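Local coordinates for MexT protein (Pseudomonas aeruginosa, PDB 6L33) that probably binds DNA through a part absent from this chain and activates transcription of the MexEF-OprN efflux pump genes, this piece being its regulatory domain, at residues B[97-101]-B[102-106]; B[184-187]-B[188-191]; B[27-30]-B[31-35]. All coordinates share one frame; numbering follows the deposited sequence.

Interaction 1: B[97-101]-B[102-106]; sequences DDYCA and RPHAL
Where helix 96-101 ends, the amide of Arg102 reaches back to Asp98 O and Tyr99 O through two weak bonds (N to O 3.2 Å and 3.5 Å), and the chain then straightens into strand 103-107. The firmer tie is made by a side chain: His104 NE2 donates to Tyr99 O at 2.6 Å, the carbonyl oxygen lying close to the imidazole plane. The same ring stands edge-on over the Tyr99 ring, a T-shaped pair with planes at 61°, and His104 CE1 sits above the middle of the phenol, 3.3 Å from Tyr99 CZ. Tyr99 CG is anti to the backbone N (chi1 -175°), which brings the phenol face to the imidazole of His104, and its hydroxyl is hydrogen-bonded to that of Thr152. Histidine suits its place because one small flat ring can offer both an N-H and a C-H edge. A water donates to Cys100 O and Arg102 O, joining the last turn to the exit. Arg102 lays its CG 3.5 Å from Asp98 O, while its guanidinium forms a salt bridge with Asp88. The whole is a helix-to-strand junction leading into a mixed beta sheet of the alpha/beta LysR substrate-binding domain, a periplasmic-binding-protein-like fold.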
ATOM      1  N   ASP B  97      27.041 -12.241 -11.753  1.00 15.24           N
ATOM      2  CA  ASP B  97      28.008 -11.286 -11.217  1.00 20.45           C
ATOM      3  C   ASP B  97      27.432  -9.875 -11.190  1.00 15.86           C
ATOM      4  O   ASP B  97      27.558  -9.162 -10.188  1.00 15.78           O
ATOM      5  CB  ASP B  97      29.298 -11.316 -12.041  1.00 18.91           C
ATOM      6  CG  ASP B  97      30.205 -12.471 -11.669  1.00 27.52           C
ATOM      7  OD1 ASP B  97      30.088 -12.986 -10.537  1.00 23.43           O
ATOM      8  OD2 ASP B  97      31.041 -12.859 -12.512  1.00 30.62           O
ATOM      9  N   ASP B  98      26.812  -9.447 -12.296  1.00 12.98           N
ATOM     10  CA  ASP B  98      26.147  -8.146 -12.316  1.00 18.62           C
ATOM     11  C   ASP B  98      25.109  -8.047 -11.209  1.00 13.54           C
ATOM     12  O   ASP B  98      25.016  -7.027 -10.516  1.00 14.65           O
ATOM     13  CB  ASP B  98      25.469  -7.904 -13.667  1.00 19.28           C
ATOM     14  CG  ASP B  98      26.435  -7.923 -14.833  1.00 29.40           C
ATOM     15  OD1 ASP B  98      27.647  -7.707 -14.620  1.00 28.57           O
ATOM     16  OD2 ASP B  98      25.971  -8.143 -15.972  1.00 22.81           O
ATOM     17  N   TYR B  99      24.314  -9.103 -11.036  1.00 13.26           N
ATOM     18  CA  TYR B  99      23.239  -9.090 -10.052  1.00 17.11           C
ATOM     19  C   TYR B  99      23.785  -8.887  -8.646  1.00 17.00           C
ATOM     20  O   TYR B  99      23.285  -8.051  -7.884  1.00 16.09           O
ATOM     21  CB  TYR B  99      22.453 -10.399 -10.148  1.00 18.72           C
ATOM     22  CG  TYR B  99      21.230 -10.467  -9.270  1.00 15.79           C
ATOM     23  CD1 TYR B  99      19.998 -10.025  -9.733  1.00 13.90           C
ATOM     24  CD2 TYR B  99      21.303 -10.982  -7.983  1.00 13.72           C
ATOM     25  CE1 TYR B  99      18.874 -10.090  -8.935  1.00 13.88           C
ATOM     26  CE2 TYR B  99      20.185 -11.048  -7.178  1.00 18.62           C
ATOM     27  CZ  TYR B  99      18.973 -10.601  -7.658  1.00 10.36           C
ATOM     28  OH  TYR B  99      17.856 -10.673  -6.859  1.00 15.11           O
ATOM     29  N   CYS B 100      24.828  -9.638  -8.291  1.00 14.14           N
ATOM     30  CA  CYS B 100      25.385  -9.576  -6.947  1.00 13.94           C
ATOM     31  C   CYS B 100      26.110  -8.266  -6.673  1.00 13.91           C
ATOM     32  O   CYS B 100      26.302  -7.913  -5.504  1.00 13.80           O
ATOM     33  CB  CYS B 100      26.339 -10.752  -6.736  1.00 12.47           C
ATOM     34  SG  CYS B 100      25.492 -12.308  -6.377  1.00 19.03           S
ATOM     35  N   ALA B 101      26.522  -7.542  -7.716  1.00 13.92           N
ATOM     36  CA  ALA B 101      27.269  -6.305  -7.539  1.00 14.20           C
ATOM     37  C   ALA B 101      26.383  -5.068  -7.478  1.00 15.78           C
ATOM     38  O   ALA B 101      26.815  -4.039  -6.948  1.00 14.52           O
ATOM     39  CB  ALA B 101      28.287  -6.134  -8.672  1.00 18.84           C
ATOM     40  N   ARG B 102      25.178  -5.137  -7.994  1.00 11.97           N
ATOM     41  CA  ARG B 102      24.340  -3.951  -8.000  1.00 15.70           C
ATOM     42  C   ARG B 102      23.530  -3.863  -6.712  1.00 15.76           C
ATOM     43  O   ARG B 102      23.393  -4.850  -5.986  1.00 14.57           O
ATOM     44  CB  ARG B 102      23.434  -3.973  -9.228  1.00 22.63           C
ATOM     45  CG  ARG B 102      24.203  -3.595 -10.488  1.00 25.60           C
ATOM     46  CD  ARG B 102      23.391  -3.734 -11.753  1.00 29.29           C
ATOM     47  NE  ARG B 102      22.250  -2.829 -11.775  1.00 34.55           N
ATOM     48  CZ  ARG B 102      21.649  -2.423 -12.888  1.00 21.58           C
ATOM     49  NH1 ARG B 102      20.612  -1.602 -12.817  1.00 19.16           N
ATOM     50  NH2 ARG B 102      22.090  -2.833 -14.070  1.00 21.29           N
ATOM     51  N   PRO B 103      23.024  -2.679  -6.370  1.00 10.14           N
ATOM     52  CA  PRO B 103      22.182  -2.554  -5.177  1.00 11.21           C
ATOM     53  C   PRO B 103      20.762  -3.016  -5.449  1.00 11.60           C
ATOM     54  O   PRO B 103      20.271  -2.979  -6.579  1.00 11.74           O
ATOM     55  CB  PRO B 103      22.228  -1.053  -4.871  1.00 10.70           C
ATOM     56  CG  PRO B 103      22.410  -0.422  -6.209  1.00 20.92           C
ATOM     57  CD  PRO B 103      23.290  -1.367  -6.993  1.00 17.00           C
ATOM     58  N   HIS B 104      20.095  -3.450  -4.385  1.00  9.76           N
ATOM     59  CA  HIS B 104      18.812  -4.120  -4.520  1.00 11.85           C
ATOM     60  C   HIS B 104      17.733  -3.443  -3.690  1.00  9.17           C
ATOM     61  O   HIS B 104      17.992  -2.909  -2.608  1.00  7.97           O
ATOM     62  CB  HIS B 104      18.928  -5.590  -4.117  1.00 11.52           C
ATOM     63  CG  HIS B 104      19.827  -6.379  -5.012  1.00 10.72           C
ATOM     64  ND1 HIS B 104      19.351  -7.190  -6.019  1.00 11.17           N
ATOM     65  CD2 HIS B 104      21.177  -6.460  -5.068  1.00 12.67           C
ATOM     66  CE1 HIS B 104      20.370  -7.750  -6.647  1.00 14.52           C
ATOM     67  NE2 HIS B 104      21.489  -7.321  -6.091  1.00 10.40           N
ATOM     68  N   ALA B 105      16.517  -3.469  -4.225  1.00  8.49           N
ATOM     69  CA  ALA B 105      15.312  -3.093  -3.502  1.00 12.53           C
ATOM     70  C   ALA B 105      14.545  -4.364  -3.178  1.00 11.90           C
ATOM     71  O   ALA B 105      14.349  -5.216  -4.050  1.00 12.19           O
ATOM     72  CB  ALA B 105      14.443  -2.138  -4.322  1.00  7.87           C
ATOM     73  N   LEU B 106      14.127  -4.494  -1.925  1.00  8.31           N
ATOM     74  CA  LEU B 106      13.452  -5.687  -1.439  1.00 12.96           C
ATOM     75  C   LEU B 106      12.024  -5.335  -1.051  1.00 12.53           C
ATOM     76  O   LEU B 106      11.801  -4.378  -0.304  1.00 11.15           O
ATOM     77  CB  LEU B 106      14.198  -6.275  -0.239  1.00 17.71           C
ATOM     78  CG  LEU B 106      13.641  -7.554   0.386  1.00 22.85           C
ATOM     79  CD1 LEU B 106      13.786  -8.720  -0.574  1.00 20.46           C
ATOM     80  CD2 LEU B 106      14.342  -7.848   1.707  1.00 28.29           C
TER
HETATM   81  O   HOH W   1      25.088  -5.950  -4.287  1.00 18.43           O

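Interaction 2: B[184-187]-B[188-191]; sequences AWRG and AQDN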
ATOM      1  N   ALA B 184      -7.689 -17.990  -0.527  1.00 14.36           N
ATOM      2  CA  ALA B 184      -7.717 -18.737   0.719  1.00 20.85           C
ATOM      3  C   ALA B 184      -8.844 -18.225   1.599  1.00 23.26           C
ATOM      4  O   ALA B 184      -9.087 -17.016   1.679  1.00 21.42           O
ATOM      5  CB  ALA B 184      -6.383 -18.635   1.466  1.00 20.58           C
ATOM      6  N   TRP B 185      -9.528 -19.156   2.255  1.00 19.97           N
ATOM      7  CA  TRP B 185     -10.608 -18.813   3.162  1.00 24.89           C
ATOM      8  C   TRP B 185     -10.614 -19.824   4.298  1.00 22.70           C
ATOM      9  O   TRP B 185      -9.959 -20.867   4.237  1.00 28.53           O
ATOM     10  CB  TRP B 185     -11.959 -18.763   2.435  1.00 18.22           C
ATOM     11  CG  TRP B 185     -12.401 -20.066   1.842  1.00 20.36           C
ATOM     12  CD1 TRP B 185     -13.274 -20.960   2.392  1.00 24.46           C
ATOM     13  CD2 TRP B 185     -12.009 -20.616   0.575  1.00 24.02           C
ATOM     14  NE1 TRP B 185     -13.445 -22.034   1.551  1.00 20.63           N
ATOM     15  CE2 TRP B 185     -12.680 -21.847   0.429  1.00 29.22           C
ATOM     16  CE3 TRP B 185     -11.157 -20.188  -0.447  1.00 24.15           C
ATOM     17  CZ2 TRP B 185     -12.523 -22.655  -0.695  1.00 29.14           C
ATOM     18  CZ3 TRP B 185     -11.001 -20.991  -1.564  1.00 30.95           C
ATOM     19  CH2 TRP B 185     -11.682 -22.212  -1.679  1.00 31.13           C
ATOM     20  N   ARG B 186     -11.358 -19.494   5.341  1.00 30.74           N
ATOM     21  CA  ARG B 186     -11.399 -20.293   6.553  1.00 45.40           C
ATOM     22  C   ARG B 186     -12.403 -21.429   6.404  1.00 44.20           C
ATOM     23  O   ARG B 186     -13.440 -21.288   5.750  1.00 37.94           O
ATOM     24  CB  ARG B 186     -11.768 -19.415   7.745  1.00 43.83           C
ATOM     25  CG  ARG B 186     -13.055 -18.652   7.535  1.00 48.14           C
ATOM     26  CD  ARG B 186     -12.845 -17.298   6.867  1.00 41.69           C
ATOM     27  NE  ARG B 186     -12.146 -16.354   7.730  1.00 51.01           N
ATOM     28  CZ  ARG B 186     -12.608 -15.910   8.894  1.00 44.17           C
ATOM     29  NH1 ARG B 186     -13.789 -16.302   9.354  1.00 43.95           N
ATOM     30  NH2 ARG B 186     -11.884 -15.058   9.598  1.00 36.49           N
ATOM     31  N   GLY B 187     -12.079 -22.567   7.024  1.00 45.67           N
ATOM     32  CA  GLY B 187     -12.905 -23.753   6.866  1.00 53.04           C
ATOM     33  C   GLY B 187     -14.345 -23.555   7.298  1.00 51.00           C
ATOM     34  O   GLY B 187     -15.259 -24.126   6.698  1.00 54.05           O
ATOM     35  N   ALA B 188     -14.568 -22.737   8.331  1.00 46.41           N
ATOM     36  CA  ALA B 188     -15.921 -22.524   8.835  1.00 47.26           C
ATOM     37  C   ALA B 188     -16.843 -21.944   7.771  1.00 49.50           C
ATOM     38  O   ALA B 188     -18.041 -22.249   7.756  1.00 54.37           O
ATOM     39  CB  ALA B 188     -15.884 -21.606  10.058  1.00 40.46           C
ATOM     40  N   GLN B 189     -16.310 -21.120   6.871  1.00 45.20           N
ATOM     41  CA  GLN B 189     -17.117 -20.418   5.883  1.00 39.11           C
ATOM     42  C   GLN B 189     -17.220 -21.149   4.551  1.00 40.17           C
ATOM     43  O   GLN B 189     -17.803 -20.602   3.608  1.00 38.51           O
ATOM     44  CB  GLN B 189     -16.553 -19.012   5.654  1.00 44.00           C
ATOM     45  CG  GLN B 189     -17.314 -17.908   6.369  1.00 41.26           C
ATOM     46  CD  GLN B 189     -16.835 -17.682   7.787  1.00 49.47           C
ATOM     47  OE1 GLN B 189     -15.918 -18.348   8.258  1.00 49.22           O
ATOM     48  NE2 GLN B 189     -17.455 -16.732   8.476  1.00 52.72           N
ATOM     49  N   ASP B 190     -16.670 -22.362   4.441  1.00 36.12           N
ATOM     50  CA  ASP B 190     -16.830 -23.133   3.212  1.00 40.65           C
ATOM     51  C   ASP B 190     -18.299 -23.426   2.933  1.00 44.03           C
ATOM     52  O   ASP B 190     -18.713 -23.489   1.769  1.00 42.29           O
ATOM     53  CB  ASP B 190     -16.030 -24.434   3.306  1.00 43.01           C
ATOM     54  CG  ASP B 190     -15.785 -25.074   1.950  1.00 46.41           C
ATOM     55  OD1 ASP B 190     -15.292 -24.373   1.042  1.00 40.02           O
ATOM     56  OD2 ASP B 190     -16.077 -26.279   1.798  1.00 49.79           O
ATOM     57  N   ASN B 191     -19.101 -23.578   3.992  1.00 53.52           N
ATOM     58  CA  ASN B 191     -20.519 -23.901   3.878  1.00 50.65           C
ATOM     59  C   ASN B 191     -21.381 -22.679   3.593  1.00 53.71           C
ATOM     60  O   ASN B 191     -22.482 -22.817   3.048  1.00 46.77           O
ATOM     61  CB  ASN B 191     -21.001 -24.547   5.178  1.00 52.73           C
ATOM     62  CG  ASN B 191     -21.178 -23.530   6.301  1.00 63.23           C
ATOM     63  OD1 ASN B 191     -20.511 -22.492   6.331  1.00 60.83           O
ATOM     64  ND2 ASN B 191     -22.082 -23.823   7.227  1.00 61.84           N
TER
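This is a tight local turn on the protein surface, where strand 181-186 ends and the chain enters a short 3-10 turn before helix 193-203. Two backbone bonds close it: Gln189 N donates to Arg186 O at 3.1 Å, and Asp190 N to Gly187 O at 3.2 Å, each spanning three residues as a 3-10 turn requires. Two side-chain bonds add to these. Trp185 NE1 gives its N-H to Asp190 OD1 at 3.0 Å; the oxygen lies near the indole plane and is met on its anti side, with ring and carboxylate planes only 17° apart. Tryptophan suits the strand end because its indole pairs a broad apolar surface with one N-H at the rim, and aspartate supplies a short acceptor. Arg186 and Gln189 run side by side. Arg186 NH1 reaches Gln189 OE1 at 3.1 Å with a fairly straight N-H...O angle of 162°, although the donor stands above the amide plane. Arg186 CG, set between its backbone N and carbonyl carbon by chi1 (55°), lies 3.0 Å from the same oxygen, and bends at the next two torsions carry NH1 round to it. Outside the turn, Arg199 of helix 193-203 makes a cation-pi contact with Trp185 and donates to Gln189 O. Trp185 also lies on Lys73 and Lys75 of the neighbouring strand 72-78, while Arg186 touches Leu53 of helix 49-55.

Interaction 3: B[27-30]-B[31-35]; sequences LRRL and RAEAP
Arg29 and Glu33, four residues apart on helix 18-33, turn their charged ends to each other in an i to i+4 salt bridge. Glu33 OE1 comes to the edge of the Arg29 guanidinium near its plane, and the two flat groups are turned 48° apart; the modelled separation is implausibly short, so the exact placing of NH1 and OE1 is doubtful. With chi1 at 77°, Glu33 CG lies between its own backbone N and carbonyl carbon, 3.5 Å from Arg29 O, and the rest of the chain runs out extended. Two residues earlier, Arg31 lays its guanidinium back along the helix toward Leu27. A bend at chi3 (-44°) brings NH2 to 3.5 Å from both Leu27 CB and CD1, with CD1 at the edge of the group and Leu27 O over one face. Arginine suits the place because its long apolar stem can follow the helix while the guanidinium lies against Leu27.

The helical backbone carries these side chains: Arg31 N to Leu27 O and Ala32 N to Arg28 O are each 3.1 Å. The last bond, Ala34 N to Leu30 O, is 2.7 Å, and Ala34 then leaves helical geometry ahead of Pro35.

Farther out, Glu33 is also held by Arg201, in a salt bridge, and by Trp197 NE1, both on helix 193-203. Leu30, apolar and buried, packs on the same two residues. Leu27 packs on Leu132, and Arg31 on Ile149, of the second subunit. Helix 18-33 is the crossover of a beta-alpha-beta unit between strands 9-14 and 38-43, lying against helix 193-203.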
ATOM      1  N   LEU B  27     -15.938  -4.973  -8.520  1.00 33.36           N
ATOM      2  CA  LEU B  27     -16.865  -4.010  -7.931  1.00 35.05           C
ATOM      3  C   LEU B  27     -18.109  -3.819  -8.788  1.00 30.81           C
ATOM      4  O   LEU B  27     -19.222  -3.693  -8.262  1.00 32.81           O
ATOM      5  CB  LEU B  27     -16.166  -2.666  -7.734  1.00 36.85           C
ATOM      6  CG  LEU B  27     -15.673  -2.322  -6.332  1.00 43.14           C
ATOM      7  CD1 LEU B  27     -15.348  -0.846  -6.264  1.00 43.54           C
ATOM      8  CD2 LEU B  27     -16.682  -2.703  -5.263  1.00 43.36           C
ATOM      9  N   ARG B  28     -17.938  -3.791 -10.110  1.00 27.89           N
ATOM     10  CA  ARG B  28     -19.077  -3.577 -10.997  1.00 35.78           C
ATOM     11  C   ARG B  28     -20.080  -4.721 -10.918  1.00 36.17           C
ATOM     12  O   ARG B  28     -21.291  -4.487 -11.018  1.00 30.29           O
ATOM     13  CB  ARG B  28     -18.588  -3.389 -12.433  1.00 37.37           C
ATOM     14  CG  ARG B  28     -17.769  -2.126 -12.642  1.00 31.78           C
ATOM     15  CD  ARG B  28     -17.393  -1.942 -14.104  1.00 43.07           C
ATOM     16  NE  ARG B  28     -16.179  -2.673 -14.456  1.00 45.41           N
ATOM     17  CZ  ARG B  28     -15.001  -2.100 -14.681  1.00 46.89           C
ATOM     18  NH1 ARG B  28     -14.875  -0.783 -14.590  1.00 49.59           N
ATOM     19  NH2 ARG B  28     -13.948  -2.842 -14.998  1.00 44.66           N
ATOM     20  N   ARG B  29     -19.607  -5.955 -10.728  1.00 28.42           N
ATOM     21  CA  ARG B  29     -20.519  -7.093 -10.680  1.00 29.98           C
ATOM     22  C   ARG B  29     -21.357  -7.077  -9.405  1.00 38.55           C
ATOM     23  O   ARG B  29     -22.587  -7.200  -9.462  1.00 33.81           O
ATOM     24  CB  ARG B  29     -19.738  -8.404 -10.800  1.00 30.06           C
ATOM     25  CG  ARG B  29     -20.608  -9.639 -11.055  1.00 31.10           C
ATOM     26  CD  ARG B  29     -21.828  -9.302 -11.907  1.00 30.28           C
ATOM     27  NE  ARG B  29     -22.195 -10.371 -12.834  1.00 38.40           N
ATOM     28  CZ  ARG B  29     -22.974 -11.401 -12.520  1.00 36.38           C
ATOM     29  NH1 ARG B  29     -23.472 -11.511 -11.297  1.00 42.50           N
ATOM     30  NH2 ARG B  29     -23.257 -12.322 -13.429  1.00 44.34           N
ATOM     31  N   LEU B  30     -20.711  -6.929  -8.244  1.00 36.64           N
ATOM     32  CA  LEU B  30     -21.459  -6.913  -6.989  1.00 39.78           C
ATOM     33  C   LEU B  30     -22.439  -5.748  -6.948  1.00 36.06           C
ATOM     34  O   LEU B  30     -23.553  -5.881  -6.430  1.00 36.43           O
ATOM     35  CB  LEU B  30     -20.507  -6.844  -5.794  1.00 35.96           C
ATOM     36  CG  LEU B  30     -19.600  -8.037  -5.472  1.00 42.84           C
ATOM     37  CD1 LEU B  30     -20.292  -9.350  -5.721  1.00 44.44           C
ATOM     38  CD2 LEU B  30     -18.337  -7.983  -6.261  1.00 41.90           C
ATOM     39  N   ARG B  31     -22.041  -4.599  -7.495  1.00 35.48           N
ATOM     40  CA  ARG B  31     -22.925  -3.439  -7.525  1.00 33.03           C
ATOM     41  C   ARG B  31     -24.170  -3.714  -8.359  1.00 43.12           C
ATOM     42  O   ARG B  31     -25.290  -3.390  -7.944  1.00 34.43           O
ATOM     43  CB  ARG B  31     -22.165  -2.233  -8.076  1.00 38.94           C
ATOM     44  CG  ARG B  31     -22.891  -0.907  -7.962  1.00 43.82           C
ATOM     45  CD  ARG B  31     -21.960   0.221  -8.373  1.00 45.69           C
ATOM     46  NE  ARG B  31     -20.636   0.047  -7.783  1.00 46.41           N
ATOM     47  CZ  ARG B  31     -19.495   0.298  -8.416  1.00 45.87           C
ATOM     48  NH1 ARG B  31     -19.510   0.733  -9.668  1.00 45.19           N
ATOM     49  NH2 ARG B  31     -18.336   0.107  -7.797  1.00 43.76           N
ATOM     50  N   ALA B  32     -23.995  -4.328  -9.532  1.00 35.30           N
ATOM     51  CA  ALA B  32     -25.113  -4.513 -10.452  1.00 30.75           C
ATOM     52  C   ALA B  32     -26.122  -5.524  -9.920  1.00 36.15           C
ATOM     53  O   ALA B  32     -27.330  -5.372 -10.134  1.00 34.78           O
ATOM     54  CB  ALA B  32     -24.593  -4.942 -11.824  1.00 23.83           C
ATOM     55  N   GLU B  33     -25.656  -6.562  -9.226  1.00 33.65           N
ATOM     56  CA  GLU B  33     -26.557  -7.611  -8.768  1.00 42.79           C
ATOM     57  C   GLU B  33     -26.888  -7.533  -7.284  1.00 36.52           C
ATOM     58  O   GLU B  33     -27.915  -8.078  -6.868  1.00 34.97           O
ATOM     59  CB  GLU B  33     -25.976  -8.995  -9.095  1.00 42.95           C
ATOM     60  CG  GLU B  33     -24.865  -9.469  -8.177  1.00 33.74           C
ATOM     61  CD  GLU B  33     -24.532 -10.936  -8.391  1.00 44.57           C
ATOM     62  OE1 GLU B  33     -23.513 -11.228  -9.053  1.00 38.15           O
ATOM     63  OE2 GLU B  33     -25.293 -11.798  -7.904  1.00 45.84           O
ATOM     64  N   ALA B  34     -26.062  -6.866  -6.482  1.00 32.76           N
ATOM     65  CA  ALA B  34     -26.317  -6.698  -5.050  1.00 41.34           C
ATOM     66  C   ALA B  34     -25.968  -5.269  -4.666  1.00 39.89           C
ATOM     67  O   ALA B  34     -24.911  -5.003  -4.084  1.00 34.20           O
ATOM     68  CB  ALA B  34     -25.519  -7.712  -4.226  1.00 32.73           C
ATOM     69  N   PRO B  35     -26.846  -4.313  -4.980  1.00 39.56           N
ATOM     70  CA  PRO B  35     -26.493  -2.897  -4.773  1.00 33.73           C
ATOM     71  C   PRO B  35     -26.353  -2.498  -3.315  1.00 30.62           C
ATOM     72  O   PRO B  35     -25.713  -1.478  -3.032  1.00 23.66           O
ATOM     73  CB  PRO B  35     -27.652  -2.141  -5.444  1.00 35.75           C
ATOM     74  CG  PRO B  35     -28.353  -3.162  -6.299  1.00 37.53           C
ATOM     75  CD  PRO B  35     -28.170  -4.467  -5.601  1.00 41.68           C
TER

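The three contacts are separate local arrangements in one LysR substrate-binding domain. Interactions 2 and 3 belong to the half built round the sheet containing strands 9-14 and 181-186, with centres about 23 Å apart and nearest atoms about 15 Å apart. They are related through helix 193-203: its Arg199 meets the turn of interaction 2, while its Trp197 and Arg201 hold the helix end of interaction 3. Interaction 1 belongs to the other sheet, across the chain's centre, with its own centre about 41 Å from interaction 2 and about 45 Å from interaction 3. Of the three, interaction 3 alone touches the second subunit.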